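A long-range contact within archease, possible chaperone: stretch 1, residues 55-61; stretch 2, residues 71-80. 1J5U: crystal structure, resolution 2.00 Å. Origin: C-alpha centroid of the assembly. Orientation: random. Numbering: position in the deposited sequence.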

# COMPACT_ATOMS: atom_id res chain seq x y z
N GLU A 55 -3.40 -17.45 -8.36
CA GLU A 55 -3.68 -16.78 -7.09
C GLU A 55 -2.99 -17.39 -5.89
O GLU A 55 -2.50 -18.52 -5.92
CB GLU A 55 -5.19 -16.74 -6.86
CG GLU A 55 -5.95 -15.84 -7.82
CD GLU A 55 -7.45 -15.99 -7.69
OE1 GLU A 55 -7.92 -16.46 -6.63
OE2 GLU A 55 -8.17 -15.64 -8.64
N LYS A 56 -2.98 -16.61 -4.81
CA LYS A 56 -2.35 -17.01 -3.56
C LYS A 56 -3.03 -16.15 -2.48
O LYS A 56 -3.40 -15.00 -2.76
CB LYS A 56 -0.86 -16.69 -3.66
CG LYS A 56 -0.11 -16.54 -2.38
CD LYS A 56 1.37 -16.33 -2.66
CE LYS A 56 1.97 -15.35 -1.67
NZ LYS A 56 3.43 -15.56 -1.49
N GLU A 57 -3.20 -16.68 -1.28
CA GLU A 57 -3.86 -15.88 -0.25
C GLU A 57 -3.15 -15.88 1.11
O GLU A 57 -2.52 -16.86 1.50
CB GLU A 57 -5.31 -16.35 -0.09
CG GLU A 57 -6.09 -16.38 -1.39
CD GLU A 57 -7.50 -16.92 -1.24
OE1 GLU A 57 -7.71 -17.97 -0.59
OE2 GLU A 57 -8.41 -16.29 -1.80
N LYS A 58 -3.29 -14.77 1.83
CA LYS A 58 -2.70 -14.61 3.15
C LYS A 58 -3.71 -13.90 4.03
O LYS A 58 -4.61 -13.21 3.52
CB LYS A 58 -1.41 -13.78 3.10
CG LYS A 58 -0.33 -14.39 2.23
CD LYS A 58 0.90 -13.49 2.16
CE LYS A 58 1.64 -13.46 3.49
NZ LYS A 58 2.93 -12.66 3.37
N MSE A 59 -3.56 -14.08 5.34
CA MSE A 59 -4.44 -13.46 6.32
C MSE A 59 -3.72 -12.30 7.01
O MSE A 59 -2.51 -12.35 7.25
CB MSE A 59 -4.84 -14.45 7.42
CG MSE A 59 -5.61 -15.68 6.99
SE MSE A 59 -7.33 -15.33 6.16
CE MSE A 59 -7.93 -14.01 7.29
N TYR A 60 -4.48 -11.27 7.33
CA TYR A 60 -3.95 -10.12 8.05
C TYR A 60 -4.96 -9.77 9.12
O TYR A 60 -6.16 -9.94 8.94
CB TYR A 60 -3.77 -8.92 7.11
CG TYR A 60 -2.74 -9.15 6.06
CD1 TYR A 60 -1.39 -8.94 6.33
CD2 TYR A 60 -3.10 -9.60 4.79
CE1 TYR A 60 -0.43 -9.17 5.38
CE2 TYR A 60 -2.13 -9.83 3.82
CZ TYR A 60 -0.80 -9.62 4.13
OH TYR A 60 0.16 -9.86 3.18
N PRO A 61 -4.49 -9.29 10.27
CA PRO A 61 -5.42 -8.92 11.34
C PRO A 61 -6.22 -7.67 10.97
O PRO A 61 -5.68 -6.69 10.42
CB PRO A 61 -4.51 -8.70 12.54
CG PRO A 61 -3.23 -8.21 11.89
CD PRO A 61 -3.09 -9.16 10.73
N ASP A 71 2.06 -2.33 8.73
CA ASP A 71 2.53 -3.70 8.59
C ASP A 71 1.91 -4.42 7.39
O ASP A 71 2.56 -5.18 6.70
CB ASP A 71 2.19 -4.54 9.83
CG ASP A 71 2.98 -4.11 11.04
OD1 ASP A 71 3.97 -3.38 10.85
OD2 ASP A 71 2.62 -4.51 12.16
N THR A 72 0.62 -4.21 7.19
CA THR A 72 -0.08 -4.87 6.09
C THR A 72 0.38 -4.41 4.71
O THR A 72 0.70 -5.21 3.83
CB THR A 72 -1.60 -4.65 6.21
OG1 THR A 72 -2.06 -5.21 7.44
CG2 THR A 72 -2.35 -5.33 5.05
N VAL A 73 0.40 -3.10 4.50
CA VAL A 73 0.78 -2.60 3.19
C VAL A 73 2.26 -2.93 2.92
O VAL A 73 2.63 -3.27 1.80
CB VAL A 73 0.51 -1.06 3.11
CG1 VAL A 73 1.06 -0.49 1.82
CG2 VAL A 73 -1.02 -0.78 3.23
N ASN A 74 3.12 -2.85 3.93
CA ASN A 74 4.51 -3.17 3.66
C ASN A 74 4.71 -4.64 3.39
O ASN A 74 5.63 -5.01 2.68
CB ASN A 74 5.43 -2.67 4.78
CG ASN A 74 5.75 -1.19 4.62
OD1 ASN A 74 6.13 -0.76 3.53
ND2 ASN A 74 5.60 -0.41 5.68
N ASP A 75 3.83 -5.47 3.94
CA ASP A 75 3.97 -6.88 3.65
C ASP A 75 3.56 -7.10 2.19
O ASP A 75 4.15 -7.91 1.51
CB ASP A 75 3.10 -7.75 4.56
CG ASP A 75 3.40 -9.22 4.35
OD1 ASP A 75 2.56 -9.95 3.80
OD2 ASP A 75 4.51 -9.62 4.70
N TRP A 76 2.57 -6.33 1.71
CA TRP A 76 2.15 -6.43 0.32
C TRP A 76 3.30 -6.04 -0.62
O TRP A 76 3.45 -6.61 -1.70
CB TRP A 76 0.97 -5.51 0.01
CG TRP A 76 -0.32 -5.87 0.66
CD1 TRP A 76 -0.60 -7.02 1.37
CD2 TRP A 76 -1.51 -5.08 0.68
NE1 TRP A 76 -1.89 -6.97 1.84
CE2 TRP A 76 -2.48 -5.80 1.43
CE3 TRP A 76 -1.86 -3.83 0.14
CZ2 TRP A 76 -3.78 -5.31 1.65
CZ3 TRP A 76 -3.17 -3.34 0.35
CH2 TRP A 76 -4.10 -4.08 1.10
N ILE A 77 4.07 -5.04 -0.22
CA ILE A 77 5.22 -4.60 -1.01
C ILE A 77 6.28 -5.73 -1.05
O ILE A 77 6.93 -5.94 -2.06
CB ILE A 77 5.82 -3.30 -0.41
CG1 ILE A 77 4.87 -2.13 -0.73
CG2 ILE A 77 7.24 -3.05 -0.96
CD1 ILE A 77 5.01 -0.89 0.19
N LEU A 78 6.42 -6.46 0.05
CA LEU A 78 7.36 -7.58 0.12
C LEU A 78 6.86 -8.63 -0.86
O LEU A 78 7.63 -9.15 -1.67
CB LEU A 78 7.44 -8.16 1.54
CG LEU A 78 8.32 -9.41 1.77
CD1 LEU A 78 9.79 -9.15 1.34
CD2 LEU A 78 8.26 -9.79 3.24
N GLU A 79 5.56 -8.92 -0.82
CA GLU A 79 4.99 -9.90 -1.74
C GLU A 79 5.18 -9.46 -3.18
O GLU A 79 5.45 -10.30 -4.08
CB GLU A 79 3.50 -10.12 -1.45
CG GLU A 79 3.23 -10.98 -0.21
CD GLU A 79 3.77 -12.39 -0.37
OE1 GLU A 79 3.80 -12.89 -1.52
OE2 GLU A 79 4.16 -13.00 0.66
N ILE A 80 5.03 -8.16 -3.43
CA ILE A 80 5.20 -7.67 -4.79
C ILE A 80 6.65 -7.97 -5.24
O ILE A 80 6.87 -8.39 -6.37
CB ILE A 80 4.89 -6.15 -4.90
CG1 ILE A 80 3.37 -5.93 -4.93
CG2 ILE A 80 5.51 -5.56 -6.21
CD1 ILE A 80 2.95 -4.47 -4.88
O HOH W 1 5.43 -11.98 4.52
O HOH W 2 -4.62 -5.18 8.37

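Strand 55-61 runs nearly antiparallel to helix 71-80, at 158° between their N-to-C directions, with the axes 9.8 Å apart at closest approach. That gap must be bridged by side chains. Strand alternation points K56, K58 and Y60 toward the helix and leaves E55, E57 and M59, a selenomethionine, out of reach. On the helix, D75 and E79 lie one turn apart, linked by the backbone hydrogen bond from E79 N to D75 O (2.9 Å), and both point toward the strand.

The two lysines have the length and charge to reach these acids. K56 NZ forms a salt bridge with E79 OE1 (2.7 Å), while K58 NZ bridges both carboxylates, at 2.8 Å from D75 OD1 and 3.0 Å from E79 OE2. E79, though buried, thus engages one lysine with each oxygen. D75 OD1 also accepts a very short hydrogen bond from Y60 OH (2.5 Å), so the buried tyrosine's hydroxyl is satisfied at the edge of its ring.

Within this contact, which buries 330 Å² in all, the ring packs against T72 and W76, both buried. Threonine offers a methyl and a hydroxyl: CG2 sits over one face, 4.1 Å from the Y60 ring centroid, while the O of water 2 donates to T72 OG1 (2.7 Å) and to P61 O (2.8 Å). Tryptophan's flat indole can present its edge to the Y60 face, in an offset edge-to-face pair.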